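Long-range contact in choline binding protein PCPA (Streptococcus pneumoniae, PDB 4CP6), which probably attaches to choline on the pneumococcal cell surface and presents a leucine-rich-repeat domain, and is a vaccine antigen: residues A[283-288]-A[305-310]. Numbering follows the deposited sequence.
Sequences IGTFAF and TIERLA
Two successive coils of the BspA-type leucine-rich-repeat solenoid meet here, a short parallel bridge between Ile-283 and Ile-306 running into two type II beta turns, Gly-284 to Ala-287 and Glu-307 to Ala-310. The bridge rests on two nearly straight bonds, Ile-283 N to Thr-305 O and Glu-307 N to Ile-283 O. Past it, Arg-308 O takes two donors: Phe-286 N, at 3.0 Å from that oxygen, lies close to the extension of its C=O bond, whereas Thr-285 OG1, only 2.6 Å from it, comes in 28° out of the carbonyl plane. With OG1 anti to its backbone N (chi1 -170°), the hydroxyl is turned to Arg-308 O. At the far end of the turns Phe-288 N donates to Ala-310 O (2.9 Å), a more bent bond. The extended Glu-307 side chain crosses that of Thr-285 at about a right angle, and its OE1 takes a weak, bent bond from Thr-285 N; OE2 makes a long, weak ion pair with Lys-282. Inward, Ile-283 CG2 packs on Ala-310 CB at 3.9 Å. Outside, Leu-309 CB sits 4.0 Å from the Phe-286 ring centroid, over one face, and Tyr-263 of the preceding coil also stacks with this ring. Arg-308 NH1 lies at the ring edge and donates to a water that in turn donates to Thr-285 OG1.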
ATOM      1  N   ILE A 283      -3.236  15.901   4.334  1.00 10.17           N
ATOM      2  CA  ILE A 283      -3.333  14.560   4.900  1.00  9.84           C
ATOM      3  C   ILE A 283      -3.922  13.668   3.800  1.00 10.94           C
ATOM      4  O   ILE A 283      -5.065  13.889   3.359  1.00 10.35           O
ATOM      5  CB  ILE A 283      -4.211  14.545   6.167  1.00 11.84           C
ATOM      6  CG1 ILE A 283      -3.535  15.388   7.260  1.00 11.94           C
ATOM      7  CG2 ILE A 283      -4.501  13.117   6.626  1.00 12.26           C
ATOM      8  CD1 ILE A 283      -4.409  15.634   8.486  1.00 12.66           C
ATOM      9  N   GLY A 284      -3.131  12.688   3.355  1.00 10.57           N
ATOM     10  CA  GLY A 284      -3.497  11.794   2.257  1.00  9.80           C
ATOM     11  C   GLY A 284      -4.652  10.860   2.544  1.00 10.56           C
ATOM     12  O   GLY A 284      -4.994  10.596   3.701  1.00 10.17           O
ATOM     13  N   THR A 285      -5.182  10.253   1.478  1.00  9.29           N
ATOM     14  CA  THR A 285      -6.311   9.335   1.602  1.00  9.22           C
ATOM     15  C   THR A 285      -5.939   8.136   2.500  1.00 10.16           C
ATOM     16  O   THR A 285      -4.820   7.612   2.433  1.00  9.63           O
ATOM     17  CB  THR A 285      -6.869   8.972   0.207  1.00 10.63           C
ATOM     18  OG1 THR A 285      -8.095   8.261   0.356  1.00 11.74           O
ATOM     19  CG2 THR A 285      -5.914   8.100  -0.590  1.00 10.28           C
ATOM     20  N   PHE A 286      -6.887   7.686   3.357  1.00  9.03           N
ATOM     21  CA  PHE A 286      -6.677   6.581   4.288  1.00  8.64           C
ATOM     22  C   PHE A 286      -5.489   6.809   5.219  1.00 10.14           C
ATOM     23  O   PHE A 286      -4.964   5.831   5.778  1.00 10.18           O
ATOM     24  CB  PHE A 286      -6.526   5.254   3.532  1.00  9.55           C
ATOM     25  CG  PHE A 286      -7.769   4.728   2.855  1.00 11.45           C
ATOM     26  CD1 PHE A 286      -8.160   5.221   1.617  1.00 13.46           C
ATOM     27  CD2 PHE A 286      -8.513   3.706   3.433  1.00 14.94           C
ATOM     28  CE1 PHE A 286      -9.298   4.724   0.982  1.00 15.34           C
ATOM     29  CE2 PHE A 286      -9.656   3.216   2.802  1.00 15.42           C
ATOM     30  CZ  PHE A 286     -10.040   3.735   1.589  1.00 14.58           C
ATOM     31  N   ALA A 287      -5.044   8.078   5.423  1.00  9.07           N
ATOM     32  CA  ALA A 287      -3.838   8.247   6.230  1.00  9.28           C
ATOM     33  C   ALA A 287      -3.924   7.564   7.586  1.00 10.19           C
ATOM     34  O   ALA A 287      -2.935   6.952   7.996  1.00 10.20           O
ATOM     35  CB  ALA A 287      -3.510   9.715   6.416  1.00 10.68           C
ATOM     36  N   PHE A 288      -5.062   7.684   8.300  1.00  8.92           N
ATOM     37  CA  PHE A 288      -5.190   7.089   9.633  1.00  9.80           C
ATOM     38  C   PHE A 288      -6.164   5.944   9.633  1.00 11.90           C
ATOM     39  O   PHE A 288      -6.649   5.554  10.712  1.00 11.56           O
ATOM     40  CB  PHE A 288      -5.549   8.144  10.701  1.00 10.98           C
ATOM     41  CG  PHE A 288      -4.768   9.426  10.597  1.00 11.58           C
ATOM     42  CD1 PHE A 288      -3.397   9.442  10.830  1.00 14.14           C
ATOM     43  CD2 PHE A 288      -5.396  10.612  10.244  1.00 14.81           C
ATOM     44  CE1 PHE A 288      -2.672  10.631  10.703  1.00 15.26           C
ATOM     45  CE2 PHE A 288      -4.667  11.799  10.122  1.00 17.13           C
ATOM     46  CZ  PHE A 288      -3.306  11.779  10.321  1.00 15.17           C
ATOM     47  N   THR A 305      -5.923  20.427   3.230  1.00 10.92           N
ATOM     48  CA  THR A 305      -6.602  19.323   2.572  1.00 10.86           C
ATOM     49  C   THR A 305      -6.607  18.101   3.442  1.00 11.75           C
ATOM     50  O   THR A 305      -5.545  17.676   3.908  1.00 10.82           O
ATOM     51  CB  THR A 305      -5.826  19.010   1.240  1.00 12.59           C
ATOM     52  OG1 THR A 305      -5.810  20.201   0.444  1.00 14.17           O
ATOM     53  CG2 THR A 305      -6.445  17.843   0.455  1.00 12.51           C
ATOM     54  N   ILE A 306      -7.780  17.450   3.551  1.00 10.22           N
ATOM     55  CA  ILE A 306      -7.914  16.179   4.248  1.00  9.79           C
ATOM     56  C   ILE A 306      -8.643  15.267   3.277  1.00 10.80           C
ATOM     57  O   ILE A 306      -9.814  15.492   2.980  1.00 11.87           O
ATOM     58  CB  ILE A 306      -8.639  16.263   5.597  1.00 11.15           C
ATOM     59  CG1 ILE A 306      -8.089  17.387   6.464  1.00 10.86           C
ATOM     60  CG2 ILE A 306      -8.543  14.910   6.320  1.00 13.46           C
ATOM     61  CD1 ILE A 306      -8.903  17.560   7.775  1.00 13.34           C
ATOM     62  N   GLU A 307      -7.954  14.241   2.751  1.00  9.97           N
ATOM     63  CA  GLU A 307      -8.501  13.387   1.715  1.00 10.24           C
ATOM     64  C   GLU A 307      -9.425  12.293   2.213  1.00 10.90           C
ATOM     65  O   GLU A 307      -9.596  12.076   3.423  1.00 10.18           O
ATOM     66  CB  GLU A 307      -7.357  12.796   0.867  1.00 10.67           C
ATOM     67  CG  GLU A 307      -6.518  13.831   0.139  1.00 13.06           C
ATOM     68  CD  GLU A 307      -5.544  13.239  -0.868  1.00 24.69           C
ATOM     69  OE1 GLU A 307      -5.079  12.080  -0.708  1.00 23.49           O
ATOM     70  OE2 GLU A 307      -5.233  13.972  -1.832  1.00 27.28           O
ATOM     71  N   ARG A 308     -10.007  11.583   1.251  1.00 10.16           N
ATOM     72  CA  ARG A 308     -10.968  10.525   1.476  1.00  9.14           C
ATOM     73  C   ARG A 308     -10.554   9.517   2.536  1.00 11.25           C
ATOM     74  O   ARG A 308      -9.442   8.991   2.500  1.00 10.14           O
ATOM     75  CB  ARG A 308     -11.252   9.817   0.134  1.00 11.14           C
ATOM     76  CG  ARG A 308     -12.071   8.525   0.225  1.00 12.11           C
ATOM     77  CD  ARG A 308     -12.575   8.079  -1.150  1.00 13.96           C
ATOM     78  NE  ARG A 308     -13.378   6.851  -1.034  1.00 15.00           N
ATOM     79  CZ  ARG A 308     -12.934   5.613  -1.214  1.00 18.66           C
ATOM     80  NH1 ARG A 308     -11.661   5.392  -1.515  1.00 17.33           N
ATOM     81  NH2 ARG A 308     -13.768   4.580  -1.102  1.00 20.16           N
ATOM     82  N   LEU A 309     -11.438   9.255   3.480  1.00 10.09           N
ATOM     83  CA  LEU A 309     -11.272   8.232   4.503  1.00  9.86           C
ATOM     84  C   LEU A 309      -9.977   8.392   5.274  1.00 10.68           C
ATOM     85  O   LEU A 309      -9.422   7.408   5.759  1.00 10.64           O
ATOM     86  CB  LEU A 309     -11.468   6.807   3.935  1.00 10.65           C
ATOM     87  CG  LEU A 309     -12.925   6.525   3.497  1.00 13.02           C
ATOM     88  CD1 LEU A 309     -12.991   5.351   2.513  1.00 14.56           C
ATOM     89  CD2 LEU A 309     -13.796   6.265   4.714  1.00 14.02           C
ATOM     90  N   ALA A 310      -9.563   9.640   5.513  1.00  9.14           N
ATOM     91  CA  ALA A 310      -8.359   9.849   6.328  1.00  9.94           C
ATOM     92  C   ALA A 310      -8.620   9.393   7.784  1.00 10.96           C
ATOM     93  O   ALA A 310      -7.726   8.851   8.426  1.00 10.43           O
ATOM     94  CB  ALA A 310      -7.970  11.328   6.319  1.00 11.06           C
TER
HETATM   95  O   HOH W   1      -9.259   7.046  -1.767  1.00 18.81           O